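Local coordinates for probable benzoylformate decarboxylase (Rhodococcus jostii, PDB 7ORX), which belongs to the family of thiamine diphosphate-binding enzymes, and holds thiamine diphosphate and a sodium ion in a four-chain assembly, at residues 60-65 / 89-94; 240-245 / 393-398; 415-420 / 447-452; 452-457 / 522-527. All blocks are in the same frame, centred on the assembly; numbering follows the deposited sequence.

Contact 1. Residues 60-65 / 89-94; sequences YSLVTG and VYSHSP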
loop_
_atom_site.group_PDB
_atom_site.type_symbol
_atom_site.label_atom_id
_atom_site.label_comp_id
_atom_site.label_asym_id
_atom_site.label_seq_id
_atom_site.Cartn_x
_atom_site.Cartn_y
_atom_site.Cartn_z
ATOM N N TYR C 60 9.210 -28.098 -2.942
ATOM C CA TYR C 60 8.238 -29.183 -2.676
ATOM C C TYR C 60 7.017 -28.972 -3.592
ATOM O O TYR C 60 6.515 -29.904 -4.232
ATOM C CB TYR C 60 7.871 -29.183 -1.195
ATOM C CG TYR C 60 7.014 -30.350 -0.814
ATOM C CD1 TYR C 60 5.640 -30.267 -0.900
ATOM C CD2 TYR C 60 7.581 -31.537 -0.385
ATOM C CE1 TYR C 60 4.843 -31.345 -0.588
ATOM C CE2 TYR C 60 6.791 -32.624 -0.067
ATOM C CZ TYR C 60 5.409 -32.518 -0.143
ATOM O OH TYR C 60 4.624 -33.573 0.186
ATOM N N SER C 61 6.590 -27.725 -3.692
ATOM C CA SER C 61 5.434 -27.329 -4.501
ATOM C C SER C 61 5.685 -27.555 -5.992
ATOM O O SER C 61 4.793 -28.014 -6.696
ATOM C CB SER C 61 5.090 -25.919 -4.218
ATOM O OG SER C 61 4.263 -25.421 -5.263
ATOM N N LEU C 62 6.855 -27.196 -6.476
ATOM C CA LEU C 62 7.178 -27.267 -7.922
ATOM C C LEU C 62 7.140 -28.721 -8.387
ATOM O O LEU C 62 6.676 -28.994 -9.495
ATOM C CB LEU C 62 8.558 -26.648 -8.157
ATOM C CG LEU C 62 8.576 -25.129 -8.083
ATOM C CD1 LEU C 62 9.976 -24.588 -7.845
ATOM C CD2 LEU C 62 8.018 -24.562 -9.351
ATOM N N VAL C 63 7.589 -29.640 -7.559
ATOM C CA VAL C 63 7.646 -31.050 -7.993
ATOM C C VAL C 63 6.233 -31.612 -8.021
ATOM O O VAL C 63 5.910 -32.284 -9.020
ATOM C CB VAL C 63 8.579 -31.860 -7.099
ATOM C CG1 VAL C 63 8.440 -33.341 -7.404
ATOM C CG2 VAL C 63 10.026 -31.390 -7.216
ATOM N N THR C 64 5.430 -31.320 -6.989
ATOM C CA THR C 64 4.099 -31.941 -6.782
ATOM C C THR C 64 3.054 -31.249 -7.652
ATOM O O THR C 64 2.148 -31.949 -8.106
ATOM C CB THR C 64 3.661 -31.874 -5.316
ATOM O OG1 THR C 64 3.578 -30.503 -4.947
ATOM C CG2 THR C 64 4.608 -32.563 -4.356
ATOM N N GLY C 65 3.163 -29.932 -7.850
ATOM C CA GLY C 65 2.134 -29.144 -8.530
ATOM C C GLY C 65 1.105 -28.641 -7.543
ATOM O O GLY C 65 0.380 -27.726 -7.886
ATOM N N VAL C 89 6.473 -16.011 -7.057
ATOM C CA VAL C 89 5.630 -15.191 -7.956
ATOM C C VAL C 89 5.913 -15.605 -9.398
ATOM O O VAL C 89 4.966 -15.983 -10.109
ATOM C CB VAL C 89 5.849 -13.690 -7.686
ATOM C CG1 VAL C 89 5.365 -12.798 -8.807
ATOM C CG2 VAL C 89 5.206 -13.289 -6.363
ATOM N N TYR C 90 7.162 -15.565 -9.830
ATOM C CA TYR C 90 7.523 -15.782 -11.263
ATOM C C TYR C 90 7.487 -17.272 -11.611
ATOM O O TYR C 90 7.351 -17.562 -12.784
ATOM C CB TYR C 90 8.815 -15.050 -11.581
ATOM C CG TYR C 90 8.636 -13.558 -11.590
ATOM C CD1 TYR C 90 7.996 -12.942 -12.647
ATOM C CD2 TYR C 90 9.064 -12.759 -10.538
ATOM C CE1 TYR C 90 7.804 -11.571 -12.674
ATOM C CE2 TYR C 90 8.887 -11.382 -10.554
ATOM C CZ TYR C 90 8.253 -10.781 -11.628
ATOM O OH TYR C 90 8.006 -9.427 -11.628
ATOM N N SER C 91 7.509 -18.168 -10.629
ATOM C CA SER C 91 7.395 -19.623 -10.862
ATOM C C SER C 91 5.939 -20.085 -10.764
ATOM O O SER C 91 5.696 -21.286 -10.962
ATOM C CB SER C 91 8.301 -20.400 -9.944
ATOM O OG SER C 91 7.896 -20.381 -8.591
ATOM N N HIS C 92 5.014 -19.153 -10.475
ATOM C CA HIS C 92 3.557 -19.427 -10.347
ATOM C C HIS C 92 3.382 -20.583 -9.370
ATOM O O HIS C 92 2.720 -21.596 -9.739
ATOM C CB HIS C 92 2.894 -19.703 -11.721
ATOM C CG HIS C 92 2.924 -18.535 -12.648
ATOM N ND1 HIS C 92 2.528 -17.287 -12.247
ATOM C CD2 HIS C 92 3.228 -18.452 -13.956
ATOM C CE1 HIS C 92 2.663 -16.455 -13.255
ATOM N NE2 HIS C 92 3.085 -17.149 -14.322
ATOM N N SER C 93 3.954 -20.410 -8.187
ATOM C CA SER C 93 3.968 -21.424 -7.117
ATOM C C SER C 93 2.887 -21.129 -6.087
ATOM O O SER C 93 2.888 -20.048 -5.483
ATOM C CB SER C 93 5.329 -21.512 -6.502
ATOM O OG SER C 93 6.028 -22.594 -7.116
ATOM N N PRO C 94 1.919 -22.056 -5.906
ATOM C CA PRO C 94 0.812 -21.852 -4.981
ATOM C C PRO C 94 1.158 -22.062 -3.514
ATOM O O PRO C 94 0.534 -22.858 -2.895
ATOM C CB PRO C 94 -0.222 -22.887 -5.456
ATOM C CG PRO C 94 0.585 -23.972 -6.070
ATOM C CD PRO C 94 1.787 -23.289 -6.687
#

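Contact 2. Residues 240-245 / 393-398; sequences PSRCPF and SHQGSY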
loop_
_atom_site.group_PDB
_atom_site.type_symbol
_atom_site.label_atom_id
_atom_site.label_comp_id
_atom_site.label_asym_id
_atom_site.label_seq_id
_atom_site.Cartn_x
_atom_site.Cartn_y
_atom_site.Cartn_z
ATOM N N PRO C 240 15.114 -19.204 -18.357
ATOM C CA PRO C 240 14.260 -20.314 -17.970
ATOM C C PRO C 240 14.454 -20.731 -16.516
ATOM O O PRO C 240 15.551 -20.712 -15.987
ATOM C CB PRO C 240 14.743 -21.442 -18.884
ATOM C CG PRO C 240 16.200 -21.153 -19.089
ATOM C CD PRO C 240 16.284 -19.646 -19.151
ATOM N N SER C 241 13.385 -21.146 -15.899
ATOM C CA SER C 241 13.306 -21.661 -14.518
ATOM C C SER C 241 12.940 -23.142 -14.598
ATOM O O SER C 241 13.078 -23.774 -13.581
ATOM C CB SER C 241 12.254 -20.853 -13.770
ATOM O OG SER C 241 11.091 -20.679 -14.605
ATOM N N ARG C 242 12.405 -23.632 -15.735
ATOM C CA ARG C 242 12.069 -25.066 -15.908
ATOM C C ARG C 242 12.485 -25.506 -17.305
ATOM O O ARG C 242 12.759 -24.657 -18.143
ATOM C CB ARG C 242 10.585 -25.298 -15.676
ATOM C CG ARG C 242 10.109 -24.779 -14.319
ATOM C CD ARG C 242 8.615 -25.024 -14.107
ATOM N NE ARG C 242 8.321 -26.441 -13.981
ATOM C CZ ARG C 242 7.403 -26.962 -13.201
ATOM N NH1 ARG C 242 6.659 -26.175 -12.447
ATOM N NH2 ARG C 242 7.244 -28.275 -13.151
ATOM N N CYS C 243 12.542 -26.794 -17.548
ATOM C CA CYS C 243 12.845 -27.325 -18.881
ATOM C C CYS C 243 11.582 -27.961 -19.447
ATOM O O CYS C 243 11.103 -28.966 -18.933
ATOM C CB CYS C 243 13.939 -28.373 -18.824
ATOM S SG CYS C 243 14.233 -29.094 -20.456
ATOM N N PRO C 244 10.970 -27.349 -20.463
ATOM C CA PRO C 244 9.707 -27.825 -21.000
ATOM C C PRO C 244 9.779 -28.814 -22.162
ATOM O O PRO C 244 8.757 -29.121 -22.777
ATOM C CB PRO C 244 9.094 -26.520 -21.517
ATOM C CG PRO C 244 10.293 -25.766 -22.017
ATOM C CD PRO C 244 11.345 -26.037 -20.976
ATOM N N PHE C 245 10.960 -29.316 -22.466
ATOM C CA PHE C 245 11.129 -30.133 -23.694
ATOM C C PHE C 245 12.335 -31.037 -23.551
ATOM O O PHE C 245 13.306 -30.644 -22.919
ATOM C CB PHE C 245 11.352 -29.181 -24.860
ATOM C CG PHE C 245 11.053 -29.761 -26.203
ATOM C CD1 PHE C 245 9.748 -29.864 -26.641
ATOM C CD2 PHE C 245 12.077 -30.126 -27.047
ATOM C CE1 PHE C 245 9.461 -30.374 -27.892
ATOM C CE2 PHE C 245 11.790 -30.627 -28.312
ATOM C CZ PHE C 245 10.478 -30.768 -28.730
ATOM N N SER C 393 15.034 -35.497 -20.136
ATOM C CA SER C 393 14.015 -36.106 -21.039
ATOM C C SER C 393 12.672 -36.388 -20.358
ATOM O O SER C 393 11.849 -37.028 -20.991
ATOM C CB SER C 393 14.573 -37.360 -21.685
ATOM O OG SER C 393 14.782 -38.381 -20.730
ATOM N N HIS C 394 12.522 -36.037 -19.086
ATOM C CA HIS C 394 11.340 -36.298 -18.228
ATOM C C HIS C 394 10.774 -34.969 -17.754
ATOM O O HIS C 394 11.582 -33.998 -17.563
ATOM C CB HIS C 394 11.652 -37.195 -17.012
ATOM C CG HIS C 394 11.870 -38.630 -17.380
ATOM N ND1 HIS C 394 13.086 -39.072 -17.891
ATOM C CD2 HIS C 394 11.069 -39.721 -17.312
ATOM C CE1 HIS C 394 13.022 -40.368 -18.131
ATOM N NE2 HIS C 394 11.783 -40.790 -17.792
ATOM N N GLN C 395 9.446 -34.915 -17.564
ATOM C CA GLN C 395 8.786 -33.769 -16.896
ATOM C C GLN C 395 9.583 -33.440 -15.623
ATOM O O GLN C 395 10.101 -34.349 -14.970
ATOM C CB GLN C 395 7.331 -34.150 -16.596
ATOM C CG GLN C 395 6.476 -33.027 -16.065
ATOM C CD GLN C 395 6.723 -32.717 -14.612
ATOM O OE1 GLN C 395 6.488 -31.580 -14.191
ATOM N NE2 GLN C 395 7.180 -33.698 -13.833
ATOM N N GLY C 396 9.681 -32.178 -15.265
ATOM C CA GLY C 396 10.161 -31.786 -13.936
ATOM C C GLY C 396 11.624 -32.142 -13.716
ATOM O O GLY C 396 11.948 -32.449 -12.570
ATOM N N SER C 397 12.475 -31.984 -14.734
ATOM C CA SER C 397 13.907 -32.348 -14.675
ATOM C C SER C 397 14.828 -31.166 -14.361
ATOM O O SER C 397 15.996 -31.446 -14.031
ATOM C CB SER C 397 14.326 -33.004 -15.935
ATOM O OG SER C 397 13.651 -34.240 -16.076
ATOM N N TYR C 398 14.350 -29.924 -14.422
ATOM C CA TYR C 398 15.153 -28.691 -14.218
ATOM C C TYR C 398 14.312 -27.633 -13.483
ATOM O O TYR C 398 13.192 -27.361 -13.905
ATOM C CB TYR C 398 15.629 -28.151 -15.567
ATOM C CG TYR C 398 16.542 -26.952 -15.494
ATOM C CD1 TYR C 398 17.893 -27.114 -15.305
ATOM C CD2 TYR C 398 16.074 -25.655 -15.603
ATOM C CE1 TYR C 398 18.750 -26.040 -15.223
ATOM C CE2 TYR C 398 16.923 -24.555 -15.514
ATOM C CZ TYR C 398 18.270 -24.760 -15.333
ATOM O OH TYR C 398 19.147 -23.721 -15.228
#

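Contact 3. Residues 415-420 / 447-452; sequences GAQLAS and YKIPVV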
loop_
_atom_site.group_PDB
_atom_site.type_symbol
_atom_site.label_atom_id
_atom_site.label_comp_id
_atom_site.label_asym_id
_atom_site.label_seq_id
_atom_site.Cartn_x
_atom_site.Cartn_y
_atom_site.Cartn_z
ATOM N N GLY C 415 13.731 -29.488 -0.610
ATOM C CA GLY C 415 12.274 -29.627 -0.681
ATOM C C GLY C 415 11.858 -30.529 -1.821
ATOM O O GLY C 415 10.987 -31.352 -1.630
ATOM N N ALA C 416 12.473 -30.371 -2.977
ATOM C CA ALA C 416 12.179 -31.165 -4.190
ATOM C C ALA C 416 12.425 -32.644 -3.876
ATOM O O ALA C 416 11.676 -33.513 -4.346
ATOM C CB ALA C 416 13.070 -30.700 -5.329
ATOM N N GLN C 417 13.471 -32.909 -3.117
ATOM C CA GLN C 417 13.855 -34.299 -2.831
ATOM C C GLN C 417 12.804 -34.904 -1.914
ATOM O O GLN C 417 12.330 -35.996 -2.233
ATOM C CB GLN C 417 15.242 -34.402 -2.212
ATOM C CG GLN C 417 15.666 -35.846 -2.043
ATOM C CD GLN C 417 15.775 -36.558 -3.369
ATOM O OE1 GLN C 417 16.829 -36.546 -3.992
ATOM N NE2 GLN C 417 14.680 -37.160 -3.800
ATOM N N LEU C 418 12.415 -34.187 -0.867
ATOM C CA LEU C 418 11.336 -34.604 0.073
ATOM C C LEU C 418 10.059 -34.976 -0.690
ATOM O O LEU C 418 9.344 -35.850 -0.256
ATOM C CB LEU C 418 11.083 -33.457 1.049
ATOM C CG LEU C 418 10.061 -33.763 2.124
ATOM C CD1 LEU C 418 10.473 -34.984 2.933
ATOM C CD2 LEU C 418 9.817 -32.548 3.007
ATOM N N ALA C 419 9.781 -34.290 -1.784
ATOM C CA ALA C 419 8.575 -34.485 -2.612
ATOM C C ALA C 419 8.783 -35.630 -3.590
ATOM O O ALA C 419 7.812 -36.026 -4.237
ATOM C CB ALA C 419 8.287 -33.225 -3.379
ATOM N N SER C 420 10.035 -36.014 -3.817
ATOM C CA SER C 420 10.448 -36.890 -4.945
ATOM C C SER C 420 10.949 -38.221 -4.399
ATOM O O SER C 420 12.147 -38.416 -4.290
ATOM C CB SER C 420 11.440 -36.209 -5.848
ATOM O OG SER C 420 10.784 -35.783 -7.029
ATOM N N TYR C 447 16.034 -34.633 8.595
ATOM C CA TYR C 447 14.863 -35.379 8.063
ATOM C C TYR C 447 15.361 -36.466 7.118
ATOM O O TYR C 447 14.502 -37.088 6.493
ATOM C CB TYR C 447 13.833 -34.445 7.419
ATOM C CG TYR C 447 13.224 -33.497 8.413
ATOM C CD1 TYR C 447 12.331 -33.934 9.361
ATOM C CD2 TYR C 447 13.565 -32.167 8.432
ATOM C CE1 TYR C 447 11.769 -33.069 10.287
ATOM C CE2 TYR C 447 13.040 -31.285 9.362
ATOM C CZ TYR C 447 12.151 -31.742 10.304
ATOM O OH TYR C 447 11.671 -30.871 11.230
ATOM N N LYS C 448 16.683 -36.662 7.027
ATOM C CA LYS C 448 17.305 -37.803 6.310
ATOM C C LYS C 448 16.857 -37.783 4.850
ATOM O O LYS C 448 16.396 -38.807 4.353
ATOM C CB LYS C 448 16.928 -39.118 6.995
ATOM C CG LYS C 448 18.051 -39.834 7.736
ATOM C CD LYS C 448 18.357 -41.190 7.108
ATOM C CE LYS C 448 19.473 -41.952 7.812
ATOM N NZ LYS C 448 19.703 -43.282 7.195
ATOM N N ILE C 449 17.053 -36.648 4.203
ATOM C CA ILE C 449 16.571 -36.372 2.824
ATOM C C ILE C 449 17.743 -36.544 1.871
ATOM O O ILE C 449 18.672 -35.719 1.869
ATOM C CB ILE C 449 16.002 -34.950 2.768
ATOM C CG1 ILE C 449 14.875 -34.782 3.793
ATOM C CG2 ILE C 449 15.576 -34.600 1.346
ATOM C CD1 ILE C 449 14.366 -33.382 3.894
ATOM N N PRO C 450 17.739 -37.610 1.054
ATOM C CA PRO C 450 18.943 -38.031 0.323
ATOM C C PRO C 450 19.284 -37.176 -0.899
ATOM O O PRO C 450 19.514 -37.749 -1.925
ATOM C CB PRO C 450 18.548 -39.433 -0.189
ATOM C CG PRO C 450 17.042 -39.311 -0.382
ATOM C CD PRO C 450 16.591 -38.490 0.814
ATOM N N VAL C 451 19.264 -35.843 -0.776
ATOM C CA VAL C 451 19.704 -34.909 -1.853
ATOM C C VAL C 451 21.197 -35.115 -2.091
ATOM O O VAL C 451 21.951 -35.259 -1.098
ATOM C CB VAL C 451 19.608 -33.422 -1.518
ATOM C CG1 VAL C 451 18.757 -32.714 -2.512
ATOM C CG2 VAL C 451 19.228 -33.129 -0.084
ATOM N N VAL C 452 21.617 -34.877 -3.327
ATOM C CA VAL C 452 23.038 -34.615 -3.634
ATOM C C VAL C 452 23.213 -33.135 -3.981
ATOM O O VAL C 452 22.562 -32.677 -4.931
ATOM C CB VAL C 452 23.462 -35.534 -4.782
ATOM C CG1 VAL C 452 24.925 -35.293 -5.152
ATOM C CG2 VAL C 452 23.140 -36.994 -4.429
#

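Contact 4. Residues 452-457 / 522-527; sequences VIIILN and IEVRTN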
loop_
_atom_site.group_PDB
_atom_site.type_symbol
_atom_site.label_atom_id
_atom_site.label_comp_id
_atom_site.label_asym_id
_atom_site.label_seq_id
_atom_site.Cartn_x
_atom_site.Cartn_y
_atom_site.Cartn_z
ATOM N N VAL C 452 21.617 -34.877 -3.327
ATOM C CA VAL C 452 23.038 -34.615 -3.634
ATOM C C VAL C 452 23.213 -33.135 -3.981
ATOM O O VAL C 452 22.562 -32.677 -4.931
ATOM C CB VAL C 452 23.462 -35.534 -4.782
ATOM C CG1 VAL C 452 24.925 -35.293 -5.152
ATOM C CG2 VAL C 452 23.140 -36.994 -4.429
ATOM N N ILE C 453 24.064 -32.440 -3.237
ATOM C CA ILE C 453 24.391 -31.007 -3.440
ATOM C C ILE C 453 25.820 -30.905 -3.989
ATOM O O ILE C 453 26.762 -31.313 -3.302
ATOM C CB ILE C 453 24.223 -30.260 -2.111
ATOM C CG1 ILE C 453 22.794 -30.383 -1.568
ATOM C CG2 ILE C 453 24.603 -28.803 -2.240
ATOM C CD1 ILE C 453 21.753 -29.759 -2.446
ATOM N N ILE C 454 25.974 -30.360 -5.190
ATOM C CA ILE C 454 27.291 -30.075 -5.805
ATOM C C ILE C 454 27.498 -28.574 -5.768
ATOM O O ILE C 454 26.765 -27.857 -6.457
ATOM C CB ILE C 454 27.337 -30.621 -7.231
ATOM C CG1 ILE C 454 27.143 -32.133 -7.233
ATOM C CG2 ILE C 454 28.617 -30.208 -7.899
ATOM C CD1 ILE C 454 26.950 -32.721 -8.630
ATOM N N ILE C 455 28.432 -28.114 -4.952
ATOM C CA ILE C 455 28.850 -26.689 -4.913
ATOM C C ILE C 455 29.876 -26.516 -6.030
ATOM O O ILE C 455 30.856 -27.190 -5.966
ATOM C CB ILE C 455 29.457 -26.340 -3.545
ATOM C CG1 ILE C 455 28.519 -26.640 -2.371
ATOM C CG2 ILE C 455 29.904 -24.905 -3.536
ATOM C CD1 ILE C 455 27.158 -26.048 -2.507
ATOM N N LEU C 456 29.620 -25.697 -7.038
ATOM C CA LEU C 456 30.623 -25.316 -8.040
ATOM C C LEU C 456 31.327 -24.111 -7.455
ATOM O O LEU C 456 30.721 -23.045 -7.456
ATOM C CB LEU C 456 29.966 -24.943 -9.356
ATOM C CG LEU C 456 29.464 -26.116 -10.178
ATOM C CD1 LEU C 456 28.201 -26.669 -9.598
ATOM C CD2 LEU C 456 29.143 -25.701 -11.594
ATOM N N ASN C 457 32.525 -24.321 -6.913
ATOM C CA ASN C 457 33.292 -23.295 -6.175
ATOM C C ASN C 457 34.370 -22.709 -7.087
ATOM O O ASN C 457 35.437 -23.350 -7.204
ATOM C CB ASN C 457 33.943 -23.882 -4.924
ATOM C CG ASN C 457 34.726 -22.841 -4.145
ATOM O OD1 ASN C 457 34.979 -21.748 -4.646
ATOM N ND2 ASN C 457 35.078 -23.159 -2.908
ATOM N N ILE C 522 29.203 -32.446 -2.400
ATOM C CA ILE C 522 30.520 -32.483 -3.088
ATOM C C ILE C 522 30.910 -31.051 -3.400
ATOM O O ILE C 522 30.178 -30.425 -4.112
ATOM C CB ILE C 522 30.406 -33.305 -4.368
ATOM C CG1 ILE C 522 30.074 -34.758 -4.062
ATOM C CG2 ILE C 522 31.653 -33.188 -5.187
ATOM C CD1 ILE C 522 29.409 -35.459 -5.225
ATOM N N GLU C 523 32.040 -30.565 -2.896
ATOM C CA GLU C 523 32.562 -29.235 -3.262
ATOM C C GLU C 523 33.508 -29.464 -4.424
ATOM O O GLU C 523 34.484 -30.105 -4.220
ATOM C CB GLU C 523 33.251 -28.572 -2.082
ATOM C CG GLU C 523 33.820 -27.217 -2.431
ATOM C CD GLU C 523 34.698 -26.574 -1.349
ATOM O OE1 GLU C 523 34.712 -27.093 -0.203
ATOM O OE2 GLU C 523 35.378 -25.547 -1.637
ATOM N N VAL C 524 33.159 -29.058 -5.623
ATOM C CA VAL C 524 34.023 -29.175 -6.824
ATOM C C VAL C 524 34.748 -27.852 -6.944
ATOM O O VAL C 524 34.073 -26.847 -6.937
ATOM C CB VAL C 524 33.207 -29.422 -8.100
ATOM C CG1 VAL C 524 34.095 -29.473 -9.319
ATOM C CG2 VAL C 524 32.375 -30.681 -7.987
ATOM N N ARG C 525 36.063 -27.864 -7.079
ATOM C CA ARG C 525 36.841 -26.666 -7.456
ATOM C C ARG C 525 36.681 -26.495 -8.967
ATOM O O ARG C 525 37.018 -27.436 -9.718
ATOM C CB ARG C 525 38.303 -26.822 -7.025
ATOM C CG ARG C 525 39.025 -25.496 -6.907
ATOM C CD ARG C 525 40.059 -25.321 -7.998
ATOM N NE ARG C 525 41.399 -25.743 -7.569
ATOM C CZ ARG C 525 42.405 -24.934 -7.206
ATOM N NH1 ARG C 525 42.242 -23.619 -7.193
ATOM N NH2 ARG C 525 43.583 -25.446 -6.861
ATOM N N THR C 526 36.158 -25.346 -9.400
ATOM C CA THR C 526 35.875 -25.031 -10.827
ATOM C C THR C 526 36.724 -23.844 -11.282
ATOM O O THR C 526 37.240 -23.104 -10.395
ATOM C CB THR C 526 34.386 -24.741 -11.069
ATOM O OG1 THR C 526 34.009 -23.636 -10.253
ATOM C CG2 THR C 526 33.498 -25.936 -10.786
ATOM N N ASN C 527 36.868 -23.684 -12.602
ATOM C CA ASN C 527 37.665 -22.603 -13.243
ATOM C C ASN C 527 36.730 -21.547 -13.825
ATOM O O ASN C 527 35.704 -21.904 -14.555
ATOM C CB ASN C 527 38.561 -23.101 -14.378
ATOM C CG ASN C 527 39.230 -24.415 -14.049
ATOM O OD1 ASN C 527 39.816 -24.576 -12.966
ATOM N ND2 ASN C 527 39.119 -25.354 -14.971
#

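Contact 1. Residues 60-65 / 89-94
Ser61 and Leu62, on the last turns of helix 50-64, meet Ser91, Ser93 and Pro94 in a small, buried van der Waals contact inside the N-terminal thiamine diphosphate-binding domain. The backbones come nearest at Ser61 and Ser93, whose CA atoms are 6.6 Å apart. OG of Ser61 lies anti to its backbone N (chi1 162°), and from there it rests against CD of the Pro94 ring at 3.6 Å. The same OG stands 3.8 Å from OG of Ser93 and makes a weak hydrogen bond to O of Glu66. Leu62 reaches across with one branch: its CD2 comes to 3.6 Å from OG of Ser93, while the same methyl also passes CB of Ser91 at 4.2 Å. OG of Ser93 therefore has carbon on its Leu62 side, and its polar need is met by a hydrogen bond to Asp58, one helical turn before Leu62; OG of Ser91 turns back to the carbonyl of Asn87. Both segments are connections that run from a helix into the parallel sheet of this domain: residues 60-65 lead to strand 68-73, and residues 89-94 lead to the adjacent strand 95-101. Strand 68-73, helices 74-79 and 82-90 and strand 95-101 form a beta-alpha-beta crossover. Helix 82-90 is closed by a Schellman motif in which His92 takes positive phi, and this reversal sends Ser93 and Pro94 towards the other helix. Helix 50-64 gives way at Gly65, the first residue beyond it, where phi of 89° would press a side chain against the preceding carbonyl; O of Gly65 lies 4.2 Å from CG of Pro94.

Contact 2. Residues 240-245 / 393-398
Tyr398 and Arg242 carry this join between two domains: Tyr398 opens the short edge strand 398-399 of the C-terminal thiamine diphosphate-binding domain, and Arg242 belongs to the loop of the central domain that follows strand 234-236. The two main chains come together first through a CA-H...O contact, with CA of Arg242 3.2 Å from O of Tyr398 and an angle of 160° at the hydrogen. A backbone hydrogen bond between Ser241, the residue before Arg242, and Phe400, two past Tyr398, adds to this.

The apolar pair is Cys243 with the tyrosine, whose CG is anti to the backbone N (chi1 -176°) and whose CB sits 3.7 Å from CB of Cys243. The ring itself meets backbone atoms at its edge: CD2 lies 4.0 Å from the carbonyl carbon of Arg242, and CE2 lies 4.1 Å from O of Pro240, both partners close to the ring plane. Trp387 and Phe386 of the same C-terminal domain also meet this ring.

Charged and polar groups gather beyond the backbone contact. NE of Arg242 forms a salt bridge with OD2 of Asp215, whose OD1 in turn accepts from N of Gly396, so a single carboxylate ties the two segments together at second hand. NH2 of Arg242 has OE1 of Gln395 at its edge, 3.5 Å away, with the guanidinium and amide planes 63° apart. Gly396 itself takes positive phi. Next to it the 393-398 loop is closed internally by OG of Ser397, which donates to O of His394 at 2.6 Å from above the carbonyl plane.

Contact 3. Residues 415-420 / 447-452
Gln417 extends from helix 409-418 with CG anti to its backbone N (chi1 -175°), while Ile449 holds CG2 anti to its own backbone N; together these torsions lay CB and CG of the glutamine against that methyl, and a bend at chi2 (63°) then places CD and turns the chain there. The segments belong to the C-terminal thiamine diphosphate-binding domain, where helix 409-418 packs on the connection from helix 440-447 into strand 452-457 of the parallel sheet. The two side chains slide past each other in opposite directions, and CG2 of Ile449 is 3.6 Å from both CB and CG of Gln417.

Other atoms of the connection line the glutamine. CD of Pro450 approaches its CG at 4.0 Å, and CG1 of Val451 stands 3.9 Å from its CB. Leu418, the next residue on the helix, sends CD1 to 4.3 Å from CD1 of Ile449; its side chain also touches Arg43 and Val45 on a strand of the N-terminal domain, so this end of the helix serves two neighbours.

The buried amide of Gln417 is satisfied at both ends: OE1 accepts from N of Val425 and NE2 donates to O of Arg423. This ties the helix to the start of strand 425-430, which lies beside strand 452-457 in the sheet, and to the loop leading into it. The approach from helix 440-447 is shaped by two turns. Lys448 takes positive phi in a Schellman motif, and Pro450 then sits at the centre of an inverse gamma turn, in which N of Val451 donates to O of Ile449 at 2.7 Å.

Contact 4. Residues 452-457 / 522-527
From Ile454 opposite Ile522 to Asn457 opposite Arg525, strands 452-457 and 522-525 run parallel in the sheet of the C-terminal domain, their axes 4.7 Å apart and their directions 24° apart. The ladder begins with N of Ile522 donating to O of Ile453 at 2.8 Å, continues through Ile455 and Val524, and runs past the second strand's end to N of Thr526, which donates to O of Asn457 at 3.1 Å.

On the face with Ile454, Leu456, Ile522 and Val524 the contacts are apolar. CG2 of Ile454 lies 3.8 Å from CG2 of Val524, the two side chains side by side and pointing the same way, with Phe506 of helix 503-515 and Leu361 of helix 358-368 among the residues covering this face. At the end of the strand, CG2 of Thr526 reaches CB of Leu456 at 3.9 Å.

The opposite face carries a polar pair. ND2 of Asn457 donates to OE2 of Glu523 at 2.7 Å, on the anti side of the carboxylate, with the amide and carboxylate planes only 14° apart. OD1 of Asn457 accepts from N of Gly459, so the amide is gripped at both ends and its rotation is fixed, directly before the sodium ligands Asn458 and Thr460 and with its side chain about 6 Å from the ion.

How the contacts relate
Along the chain the contacts follow in series, contact 1 closing before contact 2 opens and so on. Contact 1 lies in the N-terminal domain, contacts 3 and 4 in the C-terminal one, and contact 2 joins the central domain to the C-terminal. Contacts 1 and 3 have centres 16 Å apart and touch directly where Tyr60 and Val63 of helix 50-64 pack on helix 409-418 and the residues after it. Contact 1 also meets contact 2, through Leu62 and Arg242. Contacts 3 and 4 share Val452, yet their centres are 19 Å apart. The N-terminal and C-terminal domains are thus joined by helix packing, while contact 4 lies beside the cofactor and the sodium ion, the side chains of Leu456 and Asn457 about 6 Å from them respectively.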